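Local coordinates for probable chemoreceptor (Methyl-accepting chemotaxis) transmembrane protein (PDB 6D8V) that acts as a chemotaxis receptor whose sensory domain recognises quaternary ammonium compounds and here holds 1,1-dimethyl-prolinium, at residues G27-A32 against E63-A68; T35-L40 against Y156-N161; G53-L58 against G97-Y102; A74-A79 against E123-A128; M151-Y156 against G169-L174. One frame throughout, in Å; residues are numbered along the deposited sequence.

Interaction 1: G27-A32 against E63-A68; sequences GELAAA and EQHGFA
L29 and A32, on the long N-terminal helix 2-45 that runs along the sensor domain, meet H65, F67 and A68 in the turn leading from helix 60-64 toward strand 70-75. L29 does most of the work. Its CG sits anti to the carbonyl carbon (chi1 -71°), and the two methyls part to different partners. L29 CD2 lies 3.7 Å from H65 CB and also touches A68 CB. L29 CD1 comes 3.8 Å from F67 CD2, the two side chains crossing at about a right angle. One helical turn on, A32 CB approaches the imidazole obliquely, 3.5 Å from H65 NE2. A type I turn from H65 to A68, with A68 N bonded to H65 O, brings all three partners round to the helix. Beyond them, V170 and I172 of strand 163-173 also touch L29, and R180 makes a cation-pi contact with F67. The result is a largely apolar seam between the long helix and the turn that leads into the sheet, consistent with the PDC sensor fold of the Cache clan.

Interaction 2: T35-L40 against Y156-N161; sequences TMSGVL and YPVMSN
S37 and V158 face each other where helix 2-45 runs over the end of strand 149-160. The helix 35-40 and strand 156-160 segments are nearly parallel, at 22°, with axes 6.8 Å apart at their closest. S37 points its CB at the strand, and OG, anti to the backbone N (chi1 167°), is carried over the carbonyl of P157. The hydroxyl donates a hydrogen bond to P157 O, modelled so short that its length is doubtful. On one flank of this bond, S37 CB rests against Y156 CB at 3.9 Å; the tyrosine ring beyond leads away from 35-40 and packs on A33 and R34, earlier on the same helix. On the other flank the two methyls of V158 divide the helix surface between them. V158 CG2 lies 3.6 Å from S37 OG, whereas V158 CG1 lies 3.6 Å from S37 O and reaches onward to L40 CB at 4.1 Å. Y156 is backbone hydrogen-bonded to S168 of the neighbouring strand 163-173, and L40 also touches A54 of helix 51-58. A long helix laid lengthwise on an antiparallel sheet is the layout of a PDC sensor domain.

Interaction 3: G53-L58 against G97-Y102; sequences GAINLL and GAFTPY. With PBE (1,1-dimethyl-prolinium), chain C.
I55 and P101 bring the two backbones nearest, with CA atoms 6.4 Å apart, where helix 51-58 passes the loop that leads into strand 101-105. From the helix, I55 reaches across with both carbons of its longer branch. I55 CG1 lies 3.6 Å from P101 CB, the two side chains crossing at about a right angle, and I55 CD1 meets the phenyl ring of F99 at its edge, in the ring plane, 3.4 Å from CE1. A54 CB comes to the same edge, 4.1 Å from F99 CZ. One face of the F99 ring is covered by P101 CD, 3.8 Å above the centre, making the loop and its proline one apolar surface. One helical turn beyond A54, L58 CD1 completes the patch against P101 CB at 4.1 Å.

The next residue, Y102, directs its CB away from the helix and takes the chain into the ligand site. There the methyl CE of 1,1-dimethyl-prolinium lies 3.5 Å above the centre of the phenol ring, and the second methyl, CF, is 3.2 Å from Y102 OH. The ligand is also hydrogen-bonded to the backbone N atoms of E143 and G144. Helix packing thus backs the strand on one side while its tyrosine lines the other: an aromatic-walled pocket of the kind that receives quaternary ammonium groups.

Interaction 4: A74-A79 against E123-A128; sequences AEEPKA and EWYGLA. With PBE (1,1-dimethyl-prolinium), chain C.
W124 and Y125, consecutive residues near the start of helix 123-131, meet A74, near the end of strand 70-75 in the PDC sensor domain, and E76, just past it. W124 carries its indole into the ligand pocket, CG lying between the backbone N and the carbonyl carbon (chi1 51°). One face of the ring system takes the 1,1-dimethyl-prolinium: the ligand's ring carbon CG stands 3.3 Å above the plane, over the centre. The opposite face is backed by Y125 CB, 3.4 Å from the plane and displaced toward the rim, and the in-plane edge is met by A74 CB, 3.6 Å from W124 CZ3. W72 adds an edge-to-face contact and Y140 another ring, so that the indole is one wall of an aromatic site.

Y125 instead points its ring at the strand, with CG anti to the backbone N (chi1 -160°). Its side chain crosses that of E76 at about a right angle; E76 OE1 is modelled implausibly close to the phenol oxygen, so the nature of that meeting is doubtful. Y120 stacks on the tyrosine ring and V167 of strand 163-173 touches it. The main apolar contact of Y125 is with A74, whose CB lies 3.5 Å from Y125 CE2. Backbone and side chain of the alanine share this rim of the ring, A74 O sitting near the ring plane at 3.3 Å from Y125 CE2.

Interaction 5: M151-Y156 against G169-L174; sequences MTSIAY and GVDISL. With PBE (1,1-dimethyl-prolinium), chain C.
M151 and D171 line one side of the ligand pocket on the beta hairpin formed by strands 149-160 and 163-173. Closest to 1,1-dimethyl-prolinium is D171 OD2, 3.0 Å from the N-methyl CF; M151 SD lies 3.8 Å from the same methyl. The carboxylate lies where a negative charge would balance the quaternary nitrogen. The thioether flanks it, with M151 SD 3.2 Å from D171 OD2.

In the second shell, S153 OG donates to D171 OD1 at 2.6 Å, arriving 48° out of the carboxylate plane. Two pocket residues join in: W72 NE1 also bonds D171 OD1, and Y140 OH is hydrogen-bonded to S153 OG. Two grips on one oxygen should limit rotation of the acid.

The antiparallel backbone fixes these neighbours: S153 and D171 are a non-hydrogen-bonded pair, and both project to the pocket face with M151. On the other face T152 and I172 lie side by side; I172 packs on L29 of helix 2-45, and T152 OG1 is hydrogen-bonded to T137 O. Between them I172 N donates to T152 O over 2.8 Å, with a nearly straight N-H...O angle of 173°.

Overall arrangement
Interactions 3, 4 and 5 each contribute a different wall of the 1,1-dimethyl-prolinium pocket: Y102, W124, and M151 with D171. They are 13 to 17 Å apart between centres and also touch directly, with Y102 OH 2.9 Å from D171 OD2, and F99 N bonded to E75 OE1. Interactions 1 and 2 lie farther out, the side chains of A68 and L40 about 11 and 12 Å from the ligand, and both use helix 2-45. Interaction 1 packs on the back of interaction 5, where L29 CD1 is 3.5 Å from I172 CG1. Interaction 2 shares Y156 with interaction 5, borders interaction 3 through L40 and A54, and meets interaction 4 where P157 CG lies 3.4 Å from A128 O.

Interaction 1: G27-A32 against E63-A68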
# COMPACT_ATOMS: atom_id res chain seq x y z
N GLY A 27 -1.29 6.96 6.85
CA GLY A 27 -2.46 7.76 7.20
C GLY A 27 -2.58 9.02 6.37
O GLY A 27 -3.69 9.42 5.99
N GLU A 28 -1.45 9.65 6.07
CA GLU A 28 -1.46 10.88 5.27
C GLU A 28 -1.90 10.61 3.84
O GLU A 28 -2.66 11.40 3.25
CB GLU A 28 -0.09 11.56 5.31
CG GLU A 28 0.21 12.24 6.64
CD GLU A 28 1.54 12.97 6.64
OE1 GLU A 28 2.48 12.51 7.32
OE2 GLU A 28 1.64 14.01 5.96
N LEU A 29 -1.43 9.49 3.25
CA LEU A 29 -1.90 9.12 1.92
C LEU A 29 -3.37 8.71 1.95
O LEU A 29 -4.15 9.11 1.08
CB LEU A 29 -1.06 7.98 1.32
CG LEU A 29 0.37 8.29 0.89
CD1 LEU A 29 0.95 7.12 0.07
CD2 LEU A 29 0.43 9.59 0.10
N ALA A 30 -3.75 7.91 2.95
CA ALA A 30 -5.16 7.54 3.09
C ALA A 30 -6.05 8.78 3.10
O ALA A 30 -7.10 8.81 2.45
CB ALA A 30 -5.37 6.72 4.36
N ALA A 31 -5.63 9.82 3.83
CA ALA A 31 -6.39 11.07 3.86
C ALA A 31 -6.44 11.73 2.48
O ALA A 31 -7.48 12.25 2.07
CB ALA A 31 -5.77 12.03 4.87
N ALA A 32 -5.31 11.72 1.76
CA ALA A 32 -5.30 12.28 0.41
C ALA A 32 -6.17 11.46 -0.53
O ALA A 32 -6.82 12.02 -1.43
CB ALA A 32 -3.87 12.36 -0.12
N GLU A 63 1.40 15.05 -7.45
CA GLU A 63 2.19 16.26 -7.36
C GLU A 63 2.38 16.72 -5.92
O GLU A 63 3.37 17.41 -5.62
CB GLU A 63 1.54 17.38 -8.18
CG GLU A 63 1.61 17.21 -9.69
CD GLU A 63 0.95 18.37 -10.42
OE1 GLU A 63 -0.29 18.33 -10.62
OE2 GLU A 63 1.65 19.34 -10.77
N GLN A 64 1.47 16.37 -5.01
CA GLN A 64 1.55 16.88 -3.64
C GLN A 64 2.12 15.88 -2.64
O GLN A 64 2.52 16.30 -1.55
CB GLN A 64 0.17 17.33 -3.14
CG GLN A 64 -0.59 18.26 -4.08
CD GLN A 64 0.07 19.61 -4.29
OE1 GLN A 64 0.62 20.21 -3.36
NE2 GLN A 64 0.03 20.10 -5.53
N HIS A 65 2.16 14.60 -2.96
CA HIS A 65 2.65 13.58 -2.03
C HIS A 65 3.67 12.70 -2.75
O HIS A 65 3.31 11.85 -3.57
CB HIS A 65 1.49 12.77 -1.47
CG HIS A 65 0.36 13.62 -0.98
ND1 HIS A 65 0.36 14.20 0.27
CD2 HIS A 65 -0.77 14.03 -1.60
CE1 HIS A 65 -0.74 14.91 0.41
NE2 HIS A 65 -1.44 14.83 -0.70
N GLY A 66 4.95 12.92 -2.45
CA GLY A 66 6.01 12.17 -3.09
C GLY A 66 5.99 10.69 -2.75
O GLY A 66 6.53 9.88 -3.52
N PHE A 67 5.38 10.32 -1.63
CA PHE A 67 5.35 8.92 -1.22
C PHE A 67 4.30 8.10 -1.95
O PHE A 67 4.27 6.88 -1.78
CB PHE A 67 5.14 8.84 0.29
CG PHE A 67 5.39 7.48 0.87
CD1 PHE A 67 6.62 6.86 0.71
CD2 PHE A 67 4.39 6.84 1.60
CE1 PHE A 67 6.86 5.60 1.24
CE2 PHE A 67 4.62 5.59 2.15
CZ PHE A 67 5.86 4.96 1.97
N ALA A 68 3.47 8.73 -2.77
CA ALA A 68 2.49 8.01 -3.59
C ALA A 68 3.10 7.68 -4.95
O ALA A 68 3.60 8.57 -5.64
CB ALA A 68 1.23 8.85 -3.75

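Interaction 2: T35-L40 against Y156-N161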
# COMPACT_ATOMS: atom_id res chain seq x y z
N THR A 35 -9.89 12.35 0.48
CA THR A 35 -10.20 13.66 -0.08
C THR A 35 -10.48 13.57 -1.58
O THR A 35 -11.47 14.12 -2.07
CB THR A 35 -9.06 14.64 0.18
OG1 THR A 35 -9.01 14.96 1.58
CG2 THR A 35 -9.27 15.92 -0.62
N MET A 36 -9.60 12.89 -2.32
CA MET A 36 -9.79 12.77 -3.76
C MET A 36 -11.10 12.06 -4.09
O MET A 36 -11.86 12.51 -4.96
CB MET A 36 -8.61 12.04 -4.39
CG MET A 36 -8.69 11.96 -5.91
SD MET A 36 -8.45 13.57 -6.67
CE MET A 36 -6.74 13.89 -6.24
N SER A 37 -11.39 10.96 -3.40
CA SER A 37 -12.67 10.29 -3.56
C SER A 37 -13.83 11.27 -3.39
O SER A 37 -14.85 11.16 -4.08
CB SER A 37 -12.79 9.15 -2.55
OG SER A 37 -14.13 8.67 -2.47
N GLY A 38 -13.68 12.24 -2.48
CA GLY A 38 -14.73 13.22 -2.27
C GLY A 38 -14.88 14.17 -3.45
O GLY A 38 -15.98 14.35 -3.98
N VAL A 39 -13.78 14.80 -3.86
CA VAL A 39 -13.88 15.79 -4.94
C VAL A 39 -14.32 15.13 -6.24
O VAL A 39 -15.02 15.75 -7.05
CB VAL A 39 -12.56 16.56 -5.13
CG1 VAL A 39 -11.59 16.27 -4.00
CG2 VAL A 39 -11.94 16.24 -6.48
N LEU A 40 -13.95 13.87 -6.45
CA LEU A 40 -14.46 13.15 -7.61
C LEU A 40 -15.96 12.87 -7.47
O LEU A 40 -16.71 12.97 -8.45
CB LEU A 40 -13.68 11.85 -7.83
CG LEU A 40 -12.24 12.00 -8.31
CD1 LEU A 40 -11.55 10.63 -8.49
CD2 LEU A 40 -12.16 12.81 -9.60
N TYR A 156 -10.60 4.03 -1.70
CA TYR A 156 -11.78 4.57 -1.05
C TYR A 156 -12.95 4.54 -2.02
O TYR A 156 -12.77 4.69 -3.23
CB TYR A 156 -11.56 6.01 -0.58
CG TYR A 156 -11.02 6.11 0.83
CD1 TYR A 156 -9.66 6.11 1.08
CD2 TYR A 156 -11.89 6.21 1.92
CE1 TYR A 156 -9.17 6.20 2.37
CE2 TYR A 156 -11.41 6.30 3.21
CZ TYR A 156 -10.05 6.29 3.43
OH TYR A 156 -9.56 6.37 4.71
N PRO A 157 -14.17 4.33 -1.51
CA PRO A 157 -15.34 4.42 -2.38
C PRO A 157 -15.60 5.86 -2.79
O PRO A 157 -15.49 6.78 -1.99
CB PRO A 157 -16.48 3.87 -1.51
CG PRO A 157 -15.80 3.16 -0.37
CD PRO A 157 -14.50 3.87 -0.16
N VAL A 158 -15.95 6.04 -4.07
CA VAL A 158 -16.35 7.34 -4.60
C VAL A 158 -17.87 7.37 -4.64
O VAL A 158 -18.49 6.51 -5.28
CB VAL A 158 -15.74 7.59 -5.99
CG1 VAL A 158 -16.25 8.90 -6.56
CG2 VAL A 158 -14.23 7.61 -5.91
N MET A 159 -18.47 8.36 -3.97
CA MET A 159 -19.91 8.45 -3.84
C MET A 159 -20.45 9.67 -4.59
O MET A 159 -19.80 10.72 -4.63
CB MET A 159 -20.33 8.54 -2.37
CG MET A 159 -19.79 7.42 -1.50
SD MET A 159 -20.54 5.82 -1.84
CE MET A 159 -22.27 6.20 -1.55
N SER A 160 -21.64 9.52 -5.17
CA SER A 160 -22.28 10.61 -5.91
C SER A 160 -23.77 10.58 -5.58
O SER A 160 -24.53 9.80 -6.16
CB SER A 160 -22.03 10.48 -7.41
OG SER A 160 -22.52 11.61 -8.09
N ASN A 161 -24.17 11.42 -4.63
CA ASN A 161 -25.56 11.50 -4.17
C ASN A 161 -26.03 10.17 -3.57
O ASN A 161 -27.06 9.62 -3.94
CB ASN A 161 -26.50 11.94 -5.30
CG ASN A 161 -26.73 13.44 -5.32
OD1 ASN A 161 -26.47 14.10 -6.33
ND2 ASN A 161 -27.22 13.98 -4.21

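Interaction 3: G53-L58 against G97-Y102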
# COMPACT_ATOMS: atom_id res chain seq x y z
N GLY A 53 -11.89 16.53 -17.00
CA GLY A 53 -11.36 17.16 -15.80
C GLY A 53 -11.08 16.19 -14.67
O GLY A 53 -10.13 16.39 -13.90
N ALA A 54 -11.89 15.15 -14.54
CA ALA A 54 -11.59 14.14 -13.53
C ALA A 54 -10.16 13.64 -13.67
O ALA A 54 -9.46 13.45 -12.66
CB ALA A 54 -12.58 12.97 -13.62
N ILE A 55 -9.69 13.46 -14.90
CA ILE A 55 -8.30 13.08 -15.12
C ILE A 55 -7.36 14.19 -14.67
O ILE A 55 -6.38 13.94 -13.95
CB ILE A 55 -8.06 12.70 -16.59
CG1 ILE A 55 -8.67 11.33 -16.90
CG2 ILE A 55 -6.57 12.67 -16.90
CD1 ILE A 55 -9.88 11.37 -17.82
N ASN A 56 -7.62 15.44 -15.08
CA ASN A 56 -6.82 16.56 -14.60
C ASN A 56 -6.67 16.53 -13.09
O ASN A 56 -5.56 16.52 -12.56
CB ASN A 56 -7.45 17.89 -15.05
CG ASN A 56 -6.61 19.10 -14.66
OD1 ASN A 56 -5.40 19.00 -14.44
ND2 ASN A 56 -7.25 20.26 -14.58
N LEU A 57 -7.80 16.49 -12.37
CA LEU A 57 -7.75 16.57 -10.91
C LEU A 57 -7.00 15.39 -10.31
O LEU A 57 -6.31 15.54 -9.30
CB LEU A 57 -9.16 16.64 -10.33
CG LEU A 57 -10.03 17.80 -10.81
CD1 LEU A 57 -11.41 17.72 -10.17
CD2 LEU A 57 -9.36 19.13 -10.51
N LEU A 58 -7.14 14.20 -10.90
CA LEU A 58 -6.54 13.00 -10.32
C LEU A 58 -5.02 13.11 -10.22
O LEU A 58 -4.41 12.41 -9.40
CB LEU A 58 -6.92 11.78 -11.15
CG LEU A 58 -7.51 10.58 -10.42
CD1 LEU A 58 -7.72 9.41 -11.38
CD2 LEU A 58 -6.63 10.17 -9.26
N GLY A 97 -13.43 -0.96 -22.41
CA GLY A 97 -14.43 0.08 -22.54
C GLY A 97 -14.95 0.60 -21.21
O GLY A 97 -16.16 0.61 -20.97
N ALA A 98 -14.05 1.03 -20.33
CA ALA A 98 -14.45 1.50 -19.02
C ALA A 98 -13.54 2.65 -18.59
O ALA A 98 -12.34 2.65 -18.90
CB ALA A 98 -14.41 0.37 -17.98
N PHE A 99 -14.11 3.61 -17.87
CA PHE A 99 -13.37 4.80 -17.44
C PHE A 99 -12.37 4.40 -16.36
O PHE A 99 -12.75 4.17 -15.21
CB PHE A 99 -14.33 5.87 -16.95
CG PHE A 99 -13.66 7.16 -16.58
CD1 PHE A 99 -12.70 7.72 -17.41
CD2 PHE A 99 -13.99 7.82 -15.40
CE1 PHE A 99 -12.08 8.91 -17.08
CE2 PHE A 99 -13.37 9.01 -15.06
CZ PHE A 99 -12.41 9.55 -15.90
N THR A 100 -11.10 4.32 -16.73
CA THR A 100 -10.04 3.86 -15.83
C THR A 100 -8.79 4.71 -16.02
O THR A 100 -7.80 4.28 -16.63
CB THR A 100 -9.73 2.38 -16.08
OG1 THR A 100 -9.62 2.13 -17.48
CG2 THR A 100 -10.84 1.50 -15.51
N PRO A 101 -8.79 5.93 -15.50
CA PRO A 101 -7.58 6.76 -15.56
C PRO A 101 -6.57 6.34 -14.52
O PRO A 101 -6.91 5.87 -13.43
CB PRO A 101 -8.10 8.18 -15.26
CG PRO A 101 -9.60 8.06 -15.13
CD PRO A 101 -9.91 6.63 -14.85
N TYR A 102 -5.29 6.53 -14.85
CA TYR A 102 -4.23 6.10 -13.95
C TYR A 102 -2.98 6.95 -14.17
O TYR A 102 -2.32 6.81 -15.20
CB TYR A 102 -3.92 4.63 -14.15
CG TYR A 102 -2.86 4.10 -13.21
CD1 TYR A 102 -2.67 4.66 -11.95
CD2 TYR A 102 -2.04 3.04 -13.59
CE1 TYR A 102 -1.70 4.17 -11.10
CE2 TYR A 102 -1.07 2.55 -12.75
CZ TYR A 102 -0.90 3.12 -11.50
OH TYR A 102 0.07 2.63 -10.66
N PBE C . -3.72 0.19 -10.38
CD PBE C . -4.64 0.35 -9.47
CA PBE C . -3.67 -1.32 -10.51
CB PBE C . -5.21 -1.68 -10.53
CG PBE C . -5.76 -0.81 -9.79
CE PBE C . -4.14 0.86 -11.64
CF PBE C . -2.43 0.72 -9.90
C PBE C . -2.99 -1.85 -11.67
O PBE C . -3.20 -3.05 -12.02
OXT PBE C . -2.17 -1.15 -12.32

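Interaction 4: A74-A79 against E123-A128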
# COMPACT_ATOMS: atom_id res chain seq x y z
N ALA A 74 -11.16 3.65 -10.62
CA ALA A 74 -11.94 2.67 -11.37
C ALA A 74 -13.42 2.98 -11.18
O ALA A 74 -13.91 3.03 -10.05
CB ALA A 74 -11.63 1.25 -10.91
N GLU A 75 -14.12 3.18 -12.28
CA GLU A 75 -15.50 3.64 -12.27
C GLU A 75 -16.46 2.47 -12.47
O GLU A 75 -16.30 1.69 -13.41
CB GLU A 75 -15.72 4.69 -13.36
CG GLU A 75 -17.14 4.76 -13.89
CD GLU A 75 -17.28 4.20 -15.29
OE1 GLU A 75 -16.38 3.45 -15.73
OE2 GLU A 75 -18.29 4.51 -15.96
N GLU A 76 -17.45 2.37 -11.58
CA GLU A 76 -18.54 1.42 -11.76
C GLU A 76 -19.05 1.51 -13.20
O GLU A 76 -19.15 2.61 -13.76
CB GLU A 76 -19.67 1.72 -10.77
CG GLU A 76 -20.47 0.50 -10.32
CD GLU A 76 -19.78 -0.29 -9.22
OE1 GLU A 76 -18.70 0.14 -8.77
OE2 GLU A 76 -20.32 -1.34 -8.79
N PRO A 77 -19.41 0.38 -13.83
CA PRO A 77 -19.65 0.37 -15.28
C PRO A 77 -20.69 1.38 -15.76
O PRO A 77 -21.85 1.34 -15.33
CB PRO A 77 -20.09 -1.07 -15.56
CG PRO A 77 -20.59 -1.57 -14.25
CD PRO A 77 -19.72 -0.92 -13.22
N LYS A 78 -20.26 2.28 -16.66
CA LYS A 78 -21.01 3.39 -17.26
C LYS A 78 -21.35 4.51 -16.27
O LYS A 78 -22.03 5.47 -16.65
CB LYS A 78 -22.31 2.94 -17.94
CG LYS A 78 -23.54 2.82 -17.03
CD LYS A 78 -24.35 4.12 -16.94
CE LYS A 78 -25.29 4.11 -15.74
NZ LYS A 78 -25.84 5.47 -15.45
N ALA A 79 -20.85 4.46 -15.03
CA ALA A 79 -21.39 5.31 -13.98
C ALA A 79 -21.04 6.79 -14.19
O ALA A 79 -21.89 7.66 -13.99
CB ALA A 79 -20.89 4.83 -12.62
N GLU A 123 -8.67 -7.19 -5.17
CA GLU A 123 -8.66 -6.62 -3.83
C GLU A 123 -8.78 -5.10 -3.87
O GLU A 123 -9.53 -4.52 -3.08
CB GLU A 123 -7.39 -7.04 -3.10
CG GLU A 123 -7.65 -7.97 -1.94
CD GLU A 123 -6.43 -8.12 -1.07
OE1 GLU A 123 -5.32 -7.83 -1.56
OE2 GLU A 123 -6.59 -8.52 0.10
N TRP A 124 -8.06 -4.44 -4.78
CA TRP A 124 -8.01 -2.98 -4.76
C TRP A 124 -9.36 -2.35 -5.04
O TRP A 124 -9.59 -1.20 -4.65
CB TRP A 124 -6.98 -2.48 -5.77
CG TRP A 124 -7.17 -3.06 -7.13
CD1 TRP A 124 -6.56 -4.17 -7.64
CD2 TRP A 124 -8.06 -2.58 -8.14
NE1 TRP A 124 -7.01 -4.40 -8.93
CE2 TRP A 124 -7.92 -3.44 -9.26
CE3 TRP A 124 -8.94 -1.50 -8.22
CZ2 TRP A 124 -8.64 -3.25 -10.43
CZ3 TRP A 124 -9.66 -1.31 -9.39
CH2 TRP A 124 -9.50 -2.19 -10.48
N TYR A 125 -10.27 -3.08 -5.69
CA TYR A 125 -11.64 -2.61 -5.88
C TYR A 125 -12.63 -3.25 -4.91
O TYR A 125 -13.46 -2.55 -4.32
CB TYR A 125 -12.10 -2.87 -7.31
CG TYR A 125 -13.28 -2.03 -7.73
CD1 TYR A 125 -14.57 -2.37 -7.37
CD2 TYR A 125 -13.10 -0.87 -8.49
CE1 TYR A 125 -15.66 -1.59 -7.74
CE2 TYR A 125 -14.17 -0.09 -8.87
CZ TYR A 125 -15.45 -0.46 -8.49
OH TYR A 125 -16.51 0.33 -8.88
N GLY A 126 -12.54 -4.56 -4.72
CA GLY A 126 -13.54 -5.26 -3.93
C GLY A 126 -13.56 -4.84 -2.47
O GLY A 126 -14.63 -4.59 -1.90
N LEU A 127 -12.39 -4.75 -1.85
CA LEU A 127 -12.31 -4.47 -0.41
C LEU A 127 -13.06 -3.18 -0.06
O LEU A 127 -13.96 -3.18 0.78
CB LEU A 127 -10.85 -4.38 0.03
CG LEU A 127 -10.02 -5.66 0.00
CD1 LEU A 127 -8.62 -5.38 0.54
CD2 LEU A 127 -10.69 -6.76 0.79
N ALA A 128 -12.69 -2.07 -0.71
CA ALA A 128 -13.33 -0.80 -0.42
C ALA A 128 -14.81 -0.81 -0.81
O ALA A 128 -15.63 -0.20 -0.11
CB ALA A 128 -12.60 0.33 -1.15
N PBE C . -3.72 0.19 -10.38
CD PBE C . -4.64 0.35 -9.47
CA PBE C . -3.67 -1.32 -10.51
CB PBE C . -5.21 -1.68 -10.53
CG PBE C . -5.76 -0.81 -9.79
CE PBE C . -4.14 0.86 -11.64
CF PBE C . -2.43 0.72 -9.90
C PBE C . -2.99 -1.85 -11.67
O PBE C . -3.20 -3.05 -12.02
OXT PBE C . -2.17 -1.15 -12.32

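Interaction 5: M151-Y156 against G169-L174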
# COMPACT_ATOMS: atom_id res chain seq x y z
N MET A 151 3.26 -3.17 -5.58
CA MET A 151 2.76 -2.05 -4.80
C MET A 151 1.59 -2.51 -3.94
O MET A 151 0.99 -3.56 -4.18
CB MET A 151 2.30 -0.91 -5.70
CG MET A 151 1.14 -1.34 -6.58
SD MET A 151 0.54 -0.09 -7.70
CE MET A 151 2.04 0.32 -8.60
N THR A 152 1.29 -1.70 -2.93
CA THR A 152 0.07 -1.81 -2.14
C THR A 152 -0.80 -0.59 -2.43
O THR A 152 -0.28 0.50 -2.68
CB THR A 152 0.37 -1.89 -0.64
OG1 THR A 152 -0.84 -2.14 0.08
CG2 THR A 152 0.97 -0.58 -0.17
N SER A 153 -2.12 -0.77 -2.38
CA SER A 153 -3.04 0.28 -2.79
C SER A 153 -4.01 0.64 -1.67
O SER A 153 -4.63 -0.24 -1.06
CB SER A 153 -3.81 -0.13 -4.04
OG SER A 153 -2.96 -0.10 -5.16
N ILE A 154 -4.15 1.94 -1.43
CA ILE A 154 -5.13 2.50 -0.51
C ILE A 154 -6.29 3.01 -1.35
O ILE A 154 -6.12 3.92 -2.17
CB ILE A 154 -4.51 3.60 0.36
CG1 ILE A 154 -3.42 2.99 1.24
CG2 ILE A 154 -5.56 4.27 1.23
CD1 ILE A 154 -2.68 3.99 2.07
N ALA A 155 -7.46 2.41 -1.18
CA ALA A 155 -8.61 2.72 -2.02
C ALA A 155 -9.80 3.11 -1.17
O ALA A 155 -10.00 2.59 -0.06
CB ALA A 155 -8.98 1.53 -2.92
N TYR A 156 -10.60 4.03 -1.70
CA TYR A 156 -11.78 4.57 -1.05
C TYR A 156 -12.95 4.54 -2.02
O TYR A 156 -12.77 4.69 -3.23
CB TYR A 156 -11.56 6.01 -0.58
CG TYR A 156 -11.02 6.11 0.83
CD1 TYR A 156 -9.66 6.11 1.08
CD2 TYR A 156 -11.89 6.21 1.92
CE1 TYR A 156 -9.17 6.20 2.37
CE2 TYR A 156 -11.41 6.30 3.21
CZ TYR A 156 -10.05 6.29 3.43
OH TYR A 156 -9.56 6.37 4.71
N GLY A 169 -8.13 5.44 -5.54
CA GLY A 169 -7.10 5.01 -4.61
C GLY A 169 -5.73 5.55 -4.98
O GLY A 169 -5.54 6.18 -6.02
N VAL A 170 -4.78 5.27 -4.10
CA VAL A 170 -3.40 5.73 -4.20
C VAL A 170 -2.48 4.53 -4.00
O VAL A 170 -2.86 3.54 -3.35
CB VAL A 170 -3.14 6.83 -3.13
CG1 VAL A 170 -1.67 7.16 -3.00
CG2 VAL A 170 -3.95 8.06 -3.48
N ASP A 171 -1.27 4.59 -4.55
CA ASP A 171 -0.37 3.44 -4.52
C ASP A 171 0.92 3.74 -3.77
O ASP A 171 1.44 4.86 -3.83
CB ASP A 171 -0.00 2.94 -5.93
CG ASP A 171 -1.22 2.56 -6.73
OD1 ASP A 171 -2.26 2.20 -6.12
OD2 ASP A 171 -1.13 2.63 -7.97
N ILE A 172 1.42 2.74 -3.06
CA ILE A 172 2.73 2.77 -2.41
C ILE A 172 3.53 1.63 -3.01
O ILE A 172 3.19 0.45 -2.82
CB ILE A 172 2.63 2.63 -0.89
CG1 ILE A 172 1.67 3.67 -0.30
CG2 ILE A 172 4.00 2.75 -0.26
CD1 ILE A 172 1.57 3.63 1.21
N SER A 173 4.59 1.97 -3.74
CA SER A 173 5.44 0.95 -4.32
C SER A 173 6.20 0.23 -3.22
O SER A 173 6.61 0.83 -2.22
CB SER A 173 6.41 1.56 -5.32
OG SER A 173 7.51 2.16 -4.67
N LEU A 174 6.38 -1.08 -3.39
CA LEU A 174 7.13 -1.83 -2.40
C LEU A 174 8.56 -1.32 -2.29
O LEU A 174 9.21 -1.52 -1.25
CB LEU A 174 7.11 -3.32 -2.73
CG LEU A 174 6.08 -4.19 -2.01
CD1 LEU A 174 4.77 -3.47 -1.83
CD2 LEU A 174 5.85 -5.48 -2.81
N PBE C . -3.72 0.19 -10.38
CD PBE C . -4.64 0.35 -9.47
CA PBE C . -3.67 -1.32 -10.51
CB PBE C . -5.21 -1.68 -10.53
CG PBE C . -5.76 -0.81 -9.79
CE PBE C . -4.14 0.86 -11.64
CF PBE C . -2.43 0.72 -9.90
C PBE C . -2.99 -1.85 -11.67
O PBE C . -3.20 -3.05 -12.02
OXT PBE C . -2.17 -1.15 -12.32